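Local coordinates for D-2-hydroxyacid dehydrogensase protein (Ketogulonicigenium vulgare, PDB 4LSW), which probably catalyses the NAD(P)-dependent interconversion of D-2-hydroxy acids and the corresponding 2-oxo acids, at residues A[95-107]-A[282-296]. Numbering follows the deposited sequence.
Sequences NTPDVLTGDVADL and HASGTIETRKAMGQL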
ATOM      1  N   ASN A  95      -0.936 -13.981   4.799  1.00 12.09           N
ATOM      2  CA  ASN A  95      -1.373 -12.703   4.237  1.00 10.79           C
ATOM      3  C   ASN A  95      -1.741 -12.874   2.763  1.00 11.53           C
ATOM      4  O   ASN A  95      -1.914 -14.008   2.291  1.00 11.51           O
ATOM      5  CB  ASN A  95      -0.306 -11.611   4.423  1.00 12.44           C
ATOM      6  CG  ASN A  95       0.968 -11.888   3.641  1.00 11.58           C
ATOM      7  OD1 ASN A  95       1.249 -13.019   3.256  1.00 13.05           O
ATOM      8  ND2 ASN A  95       1.753 -10.838   3.414  1.00 15.64           N
ATOM      9  N   THR A  96      -1.876 -11.764   2.034  1.00 11.59           N
ATOM     10  CA  THR A  96      -2.166 -11.842   0.594  1.00 12.20           C
ATOM     11  C   THR A  96      -1.198 -11.003  -0.246  1.00 13.97           C
ATOM     12  O   THR A  96      -1.555  -9.915  -0.706  1.00 14.42           O
ATOM     13  CB  THR A  96      -3.614 -11.442   0.275  1.00 11.65           C
ATOM     14  OG1 THR A  96      -3.822 -10.060   0.576  1.00 13.20           O
ATOM     15  CG2 THR A  96      -4.593 -12.287   1.085  1.00 13.20           C
ATOM     16  N   PRO A  97       0.022 -11.516  -0.450  1.00 13.52           N
ATOM     17  CA  PRO A  97       1.077 -10.798  -1.172  1.00 17.07           C
ATOM     18  C   PRO A  97       1.005 -10.991  -2.680  1.00 18.90           C
ATOM     19  O   PRO A  97       0.285 -11.874  -3.155  1.00 17.19           O
ATOM     20  CB  PRO A  97       2.343 -11.470  -0.656  1.00 13.85           C
ATOM     21  CG  PRO A  97       1.933 -12.887  -0.435  1.00 15.25           C
ATOM     22  CD  PRO A  97       0.484 -12.837   0.013  1.00 14.40           C
ATOM     23  N   ASP A  98       1.747 -10.150  -3.402  1.00 13.73           N
ATOM     24  CA  ASP A  98       2.020 -10.301  -4.840  1.00 16.68           C
ATOM     25  C   ASP A  98       0.869  -9.921  -5.769  1.00 16.23           C
ATOM     26  O   ASP A  98       1.089  -9.333  -6.836  1.00 18.28           O
ATOM     27  CB  ASP A  98       2.537 -11.706  -5.165  1.00 16.68           C
ATOM     28  CG  ASP A  98       3.876 -11.995  -4.520  1.00 20.76           C
ATOM     29  OD1 ASP A  98       4.711 -11.067  -4.454  1.00 20.33           O
ATOM     30  OD2 ASP A  98       4.096 -13.145  -4.081  1.00 25.80           O
ATOM     31  N   VAL A  99      -0.351 -10.246  -5.373  1.00 14.45           N
ATOM     32  CA  VAL A  99      -1.480 -10.024  -6.265  1.00 13.77           C
ATOM     33  C   VAL A  99      -1.810  -8.553  -6.533  1.00 12.23           C
ATOM     34  O   VAL A  99      -2.553  -8.259  -7.469  1.00 12.76           O
ATOM     35  CB  VAL A  99      -2.736 -10.760  -5.767  1.00 20.00           C
ATOM     36  CG1 VAL A  99      -2.537 -12.255  -5.888  1.00 22.21           C
ATOM     37  CG2 VAL A  99      -3.022 -10.376  -4.341  1.00 19.32           C
ATOM     38  N   LEU A 100      -1.252  -7.634  -5.741  1.00 11.18           N
ATOM     39  CA  LEU A 100      -1.539  -6.206  -5.899  1.00 10.38           C
ATOM     40  C   LEU A 100      -0.417  -5.400  -6.570  1.00  7.02           C
ATOM     41  O   LEU A 100      -0.569  -4.201  -6.830  1.00  8.23           O
ATOM     42  CB  LEU A 100      -1.899  -5.557  -4.549  1.00 12.44           C
ATOM     43  CG  LEU A 100      -0.966  -5.566  -3.329  1.00 13.14           C
ATOM     44  CD1 LEU A 100       0.416  -5.003  -3.588  1.00 18.52           C
ATOM     45  CD2 LEU A 100      -1.619  -4.781  -2.203  1.00 14.03           C
ATOM     46  N   THR A 101       0.712  -6.065  -6.789  1.00  7.45           N
ATOM     47  CA  THR A 101       1.956  -5.386  -7.159  1.00  9.12           C
ATOM     48  C   THR A 101       1.832  -4.578  -8.453  1.00  6.54           C
ATOM     49  O   THR A 101       2.178  -3.398  -8.497  1.00  7.52           O
ATOM     50  CB  THR A 101       3.117  -6.389  -7.261  1.00 10.19           C
ATOM     51  OG1 THR A 101       3.301  -7.015  -5.981  1.00 14.47           O
ATOM     52  CG2 THR A 101       4.406  -5.697  -7.672  1.00 12.26           C
ATOM     53  N   GLY A 102       1.295  -5.208  -9.492  1.00  7.14           N
ATOM     54  CA  GLY A 102       1.224  -4.577 -10.799  1.00  7.42           C
ATOM     55  C   GLY A 102       0.292  -3.384 -10.818  1.00  6.62           C
ATOM     56  O   GLY A 102       0.609  -2.366 -11.421  1.00  6.50           O
ATOM     57  N   ASP A 103      -0.848  -3.494 -10.149  1.00  5.28           N
ATOM     58  CA  ASP A 103      -1.798  -2.393 -10.136  1.00  5.44           C
ATOM     59  C   ASP A 103      -1.277  -1.202  -9.329  1.00  5.18           C
ATOM     60  O   ASP A 103      -1.494  -0.058  -9.706  1.00  6.13           O
ATOM     61  CB  ASP A 103      -3.179  -2.865  -9.666  1.00  6.42           C
ATOM     62  CG  ASP A 103      -3.989  -3.482 -10.795  1.00  7.38           C
ATOM     63  OD1 ASP A 103      -3.881  -2.970 -11.925  1.00  8.56           O
ATOM     64  OD2 ASP A 103      -4.729  -4.455 -10.555  1.00  7.94           O
ATOM     65  N   VAL A 104      -0.539  -1.476  -8.257  1.00  6.33           N
ATOM     66  CA  VAL A 104       0.046  -0.389  -7.484  1.00  6.83           C
ATOM     67  C   VAL A 104       1.073   0.352  -8.338  1.00  5.57           C
ATOM     68  O   VAL A 104       1.068   1.579  -8.411  1.00  6.83           O
ATOM     69  CB  VAL A 104       0.692  -0.903  -6.177  1.00  5.67           C
ATOM     70  CG1 VAL A 104       1.475   0.206  -5.497  1.00  8.28           C
ATOM     71  CG2 VAL A 104      -0.384  -1.441  -5.231  1.00 10.17           C
ATOM     72  N   ALA A 105       1.910  -0.407  -9.035  1.00  6.75           N
ATOM     73  CA  ALA A 105       2.920   0.196  -9.897  1.00  6.87           C
ATOM     74  C   ALA A 105       2.262   0.995 -11.025  1.00  5.24           C
ATOM     75  O   ALA A 105       2.706   2.107 -11.343  1.00  5.40           O
ATOM     76  CB  ALA A 105       3.852  -0.863 -10.452  1.00  5.74           C
ATOM     77  N   ASP A 106       1.204   0.441 -11.617  1.00  5.04           N
ATOM     78  CA  ASP A 106       0.449   1.165 -12.635  1.00  5.48           C
ATOM     79  C   ASP A 106      -0.020   2.527 -12.130  1.00  4.98           C
ATOM     80  O   ASP A 106       0.139   3.525 -12.827  1.00  6.49           O
ATOM     81  CB  ASP A 106      -0.795   0.375 -13.088  1.00  5.53           C
ATOM     82  CG  ASP A 106      -0.502  -0.713 -14.110  1.00  7.04           C
ATOM     83  OD1 ASP A 106       0.669  -1.057 -14.363  1.00  6.36           O
ATOM     84  OD2 ASP A 106      -1.498  -1.251 -14.640  1.00  6.55           O
ATOM     85  N   LEU A 107      -0.602   2.585 -10.929  1.00  5.02           N
ATOM     86  CA  LEU A 107      -1.138   3.860 -10.464  1.00  4.56           C
ATOM     87  C   LEU A 107      -0.015   4.860 -10.201  1.00  4.42           C
ATOM     88  O   LEU A 107      -0.135   6.023 -10.543  1.00  5.92           O
ATOM     89  CB  LEU A 107      -2.045   3.716  -9.241  1.00  7.40           C
ATOM     90  CG  LEU A 107      -2.825   5.012  -8.970  1.00  5.27           C
ATOM     91  CD1 LEU A 107      -3.951   5.240  -9.978  1.00  8.91           C
ATOM     92  CD2 LEU A 107      -3.365   5.117  -7.534  1.00  9.65           C
ATOM     93  N   HIS A 282      -5.975   4.292  -3.503  1.00 10.45           N
ATOM     94  CA  HIS A 282      -6.546   3.258  -4.351  1.00 10.19           C
ATOM     95  C   HIS A 282      -5.542   2.652  -5.326  1.00 10.57           C
ATOM     96  O   HIS A 282      -5.944   2.114  -6.361  1.00 10.35           O
ATOM     97  CB  HIS A 282      -7.805   3.751  -5.090  1.00 11.35           C
ATOM     98  CG  HIS A 282      -7.536   4.701  -6.219  1.00 10.52           C
ATOM     99  ND1 HIS A 282      -8.250   4.675  -7.402  1.00  8.67           N
ATOM    100  CD2 HIS A 282      -6.656   5.723  -6.341  1.00  9.76           C
ATOM    101  CE1 HIS A 282      -7.812   5.626  -8.204  1.00  9.99           C
ATOM    102  NE2 HIS A 282      -6.850   6.286  -7.581  1.00 11.18           N
ATOM    103  N   ALA A 283      -4.251   2.703  -5.002  1.00  8.83           N
ATOM    104  CA  ALA A 283      -3.260   2.033  -5.858  1.00  9.03           C
ATOM    105  C   ALA A 283      -3.567   0.554  -6.129  1.00  9.62           C
ATOM    106  O   ALA A 283      -3.322   0.060  -7.233  1.00  8.44           O
ATOM    107  CB  ALA A 283      -1.851   2.184  -5.289  1.00  9.48           C
ATOM    108  N   SER A 284      -4.119  -0.152  -5.147  1.00  8.32           N
ATOM    109  CA  SER A 284      -4.489  -1.550  -5.353  1.00  9.12           C
ATOM    110  C   SER A 284      -5.972  -1.695  -5.708  1.00  7.03           C
ATOM    111  O   SER A 284      -6.489  -2.811  -5.781  1.00  9.31           O
ATOM    112  CB  SER A 284      -4.171  -2.388  -4.117  1.00 12.84           C
ATOM    113  OG  SER A 284      -5.029  -2.050  -3.047  1.00 14.51           O
ATOM    114  N   GLY A 285      -6.631  -0.563  -5.952  1.00  9.65           N
ATOM    115  CA  GLY A 285      -8.074  -0.534  -6.151  1.00 10.19           C
ATOM    116  C   GLY A 285      -8.605  -0.937  -7.524  1.00  7.08           C
ATOM    117  O   GLY A 285      -9.239  -0.132  -8.202  1.00  9.08           O
ATOM    118  N   THR A 286      -8.362  -2.173  -7.938  1.00  6.89           N
ATOM    119  CA  THR A 286      -9.008  -2.663  -9.151  1.00  8.96           C
ATOM    120  C   THR A 286      -9.865  -3.873  -8.818  1.00  9.74           C
ATOM    121  O   THR A 286      -9.630  -4.563  -7.819  1.00  9.37           O
ATOM    122  CB  THR A 286      -8.014  -3.055 -10.270  1.00  7.32           C
ATOM    123  OG1 THR A 286      -7.244  -4.180  -9.846  1.00  8.13           O
ATOM    124  CG2 THR A 286      -7.098  -1.892 -10.623  1.00  9.12           C
ATOM    125  N   ILE A 287     -10.859  -4.134  -9.657  1.00  7.99           N
ATOM    126  CA  ILE A 287     -11.655  -5.334  -9.471  1.00  8.79           C
ATOM    127  C   ILE A 287     -10.788  -6.598  -9.470  1.00  8.80           C
ATOM    128  O   ILE A 287     -10.937  -7.453  -8.592  1.00  9.73           O
ATOM    129  CB  ILE A 287     -12.784  -5.446 -10.518  1.00  7.98           C
ATOM    130  CG1 ILE A 287     -13.739  -4.254 -10.393  1.00 15.38           C
ATOM    131  CG2 ILE A 287     -13.540  -6.754 -10.358  1.00 11.48           C
ATOM    132  CD1 ILE A 287     -14.773  -4.165 -11.496  1.00 17.03           C
ATOM    133  N   GLU A 288      -9.874  -6.722 -10.433  1.00  9.58           N
ATOM    134  CA  GLU A 288      -9.081  -7.939 -10.533  1.00  9.44           C
ATOM    135  C   GLU A 288      -8.167  -8.150  -9.332  1.00  8.32           C
ATOM    136  O   GLU A 288      -8.059  -9.263  -8.817  1.00 10.54           O
ATOM    137  CB  GLU A 288      -8.267  -7.980 -11.829  1.00 14.07           C
ATOM    138  CG  GLU A 288      -7.674  -9.353 -12.110  1.00 20.81           C
ATOM    139  CD  GLU A 288      -7.311  -9.568 -13.572  1.00 25.00           C
ATOM    140  OE1 GLU A 288      -7.418  -8.614 -14.375  1.00 26.48           O
ATOM    141  OE2 GLU A 288      -6.917 -10.703 -13.917  1.00 28.55           O
ATOM    142  N   THR A 289      -7.513  -7.084  -8.879  1.00  9.84           N
ATOM    143  CA  THR A 289      -6.625  -7.211  -7.736  1.00  9.24           C
ATOM    144  C   THR A 289      -7.397  -7.557  -6.463  1.00  9.47           C
ATOM    145  O   THR A 289      -7.010  -8.465  -5.728  1.00  8.85           O
ATOM    146  CB  THR A 289      -5.770  -5.950  -7.544  1.00  8.56           C
ATOM    147  OG1 THR A 289      -4.714  -5.969  -8.514  1.00 10.03           O
ATOM    148  CG2 THR A 289      -5.172  -5.910  -6.144  1.00 10.21           C
ATOM    149  N   ARG A 290      -8.495  -6.854  -6.221  1.00  8.56           N
ATOM    150  CA  ARG A 290      -9.259  -7.119  -5.009  1.00 10.58           C
ATOM    151  C   ARG A 290      -9.858  -8.527  -5.021  1.00 10.01           C
ATOM    152  O   ARG A 290      -9.845  -9.217  -4.000  1.00  9.83           O
ATOM    153  CB  ARG A 290     -10.302  -6.031  -4.753  1.00 10.39           C
ATOM    154  CG  ARG A 290      -9.682  -4.657  -4.452  1.00  9.53           C
ATOM    155  CD  ARG A 290      -8.697  -4.729  -3.294  1.00 12.56           C
ATOM    156  NE  ARG A 290      -7.978  -3.470  -3.135  1.00 12.79           N
ATOM    157  CZ  ARG A 290      -8.462  -2.405  -2.504  1.00 15.55           C
ATOM    158  NH1 ARG A 290      -9.672  -2.444  -1.961  1.00 15.59           N
ATOM    159  NH2 ARG A 290      -7.729  -1.300  -2.412  1.00 14.24           N
ATOM    160  N   LYS A 291     -10.347  -8.985  -6.170  1.00  9.61           N
ATOM    161  CA  LYS A 291     -10.824 -10.366  -6.228  1.00 12.68           C
ATOM    162  C   LYS A 291      -9.705 -11.353  -5.950  1.00 11.50           C
ATOM    163  O   LYS A 291      -9.894 -12.342  -5.251  1.00 10.86           O
ATOM    164  CB  LYS A 291     -11.495 -10.670  -7.568  1.00 13.04           C
ATOM    165  CG  LYS A 291     -12.893 -10.121  -7.643  1.00 15.69           C
ATOM    166  CD  LYS A 291     -13.595 -10.526  -8.914  1.00 13.59           C
ATOM    167  CE  LYS A 291     -14.978  -9.889  -8.961  1.00 20.58           C
ATOM    168  NZ  LYS A 291     -15.755 -10.312 -10.164  1.00 26.21           N
ATOM    169  N   ALA A 292      -8.524 -11.080  -6.490  1.00 10.84           N
ATOM    170  CA  ALA A 292      -7.399 -11.967  -6.271  1.00  9.51           C
ATOM    171  C   ALA A 292      -6.972 -12.005  -4.796  1.00  8.96           C
ATOM    172  O   ALA A 292      -6.618 -13.072  -4.286  1.00 11.69           O
ATOM    173  CB  ALA A 292      -6.230 -11.583  -7.167  1.00 12.14           C
ATOM    174  N   MET A 293      -7.012 -10.853  -4.126  1.00 10.23           N
ATOM    175  CA  MET A 293      -6.683 -10.775  -2.698  1.00 10.23           C
ATOM    176  C   MET A 293      -7.670 -11.590  -1.864  1.00 10.65           C
ATOM    177  O   MET A 293      -7.265 -12.384  -1.013  1.00 10.00           O
ATOM    178  CB  MET A 293      -6.655  -9.316  -2.235  1.00 11.47           C
ATOM    179  CG  MET A 293      -5.516  -8.527  -2.864  1.00 15.77           C
ATOM    180  SD  MET A 293      -5.535  -6.805  -2.394  1.00 18.48           S
ATOM    181  CE  MET A 293      -5.892  -7.016  -0.653  1.00 10.49           C
ATOM    182  N   GLY A 294      -8.959 -11.399  -2.136  1.00 10.66           N
ATOM    183  CA  GLY A 294     -10.013 -12.131  -1.455  1.00 10.22           C
ATOM    184  C   GLY A 294      -9.916 -13.623  -1.700  1.00 12.76           C
ATOM    185  O   GLY A 294     -10.086 -14.424  -0.782  1.00 12.12           O
ATOM    186  N   GLN A 295      -9.644 -13.998  -2.948  1.00 10.40           N
ATOM    187  CA  GLN A 295      -9.480 -15.400  -3.316  1.00 12.31           C
ATOM    188  C   GLN A 295      -8.326 -16.048  -2.558  1.00 10.28           C
ATOM    189  O   GLN A 295      -8.414 -17.202  -2.132  1.00 12.69           O
ATOM    190  CB  GLN A 295      -9.249 -15.532  -4.827  1.00 11.79           C
ATOM    191  CG  GLN A 295      -9.256 -16.974  -5.336  1.00 12.66           C
ATOM    192  CD  GLN A 295     -10.630 -17.615  -5.252  1.00 17.12           C
ATOM    193  OE1 GLN A 295     -11.593 -17.137  -5.860  1.00 19.00           O
ATOM    194  NE2 GLN A 295     -10.731 -18.700  -4.490  1.00 16.25           N
ATOM    195  N   LEU A 296      -7.241 -15.296  -2.388  1.00 10.26           N
ATOM    196  CA  LEU A 296      -6.054 -15.789  -1.703  1.00 10.00           C
ATOM    197  C   LEU A 296      -6.315 -15.988  -0.212  1.00 10.73           C
ATOM    198  O   LEU A 296      -5.894 -16.989   0.375  1.00 12.63           O
ATOM    199  CB  LEU A 296      -4.894 -14.818  -1.935  1.00 11.32           C
ATOM    200  CG  LEU A 296      -3.508 -15.246  -1.455  1.00 12.57           C
ATOM    201  CD1 LEU A 296      -3.210 -16.687  -1.851  1.00 14.68           C
ATOM    202  CD2 LEU A 296      -2.455 -14.290  -2.023  1.00 15.02           C
TER
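V99 lays its CG2 branch against the side chain of M293, CG2 to CG 3.4 Å, tighter than usual for two carbons, while its CB rests on the methyl of A292. One turn beyond A292 on helix 287-306, the CD2 branch of L296 lies against the backbone of T96, 3.6 Å from its CA, and also meets the ring of P97. At the other end the contact turns polar. With CG beside its backbone N (chi1 -83°), D103 faces the start of that helix, and its OD2 accepts two hydrogen bonds: from T289 OG1 at 2.5 Å on the anti lone pair, and from T286 OG1 at 2.6 Å, well above the carboxylate plane. T286 OG1 in turn accepts from T289 N at 3.1 Å, the N-cap bond of the helix. An alanine in place of D103 would probably leave both hydroxyls without their shared acceptor and remove the polar tie between the two helices. Beyond it, L107 CD2 packs against A283 CA at 3.5 Å, and the L107 side chain crosses that of H282 at about a right angle. The chain leaves the sheet holding strand 92-94 through 95-107 and returns through helix 287-306; the two connections meet here, the interdomain hinge characteristic of the two-domain D-2-hydroxyacid dehydrogenase fold.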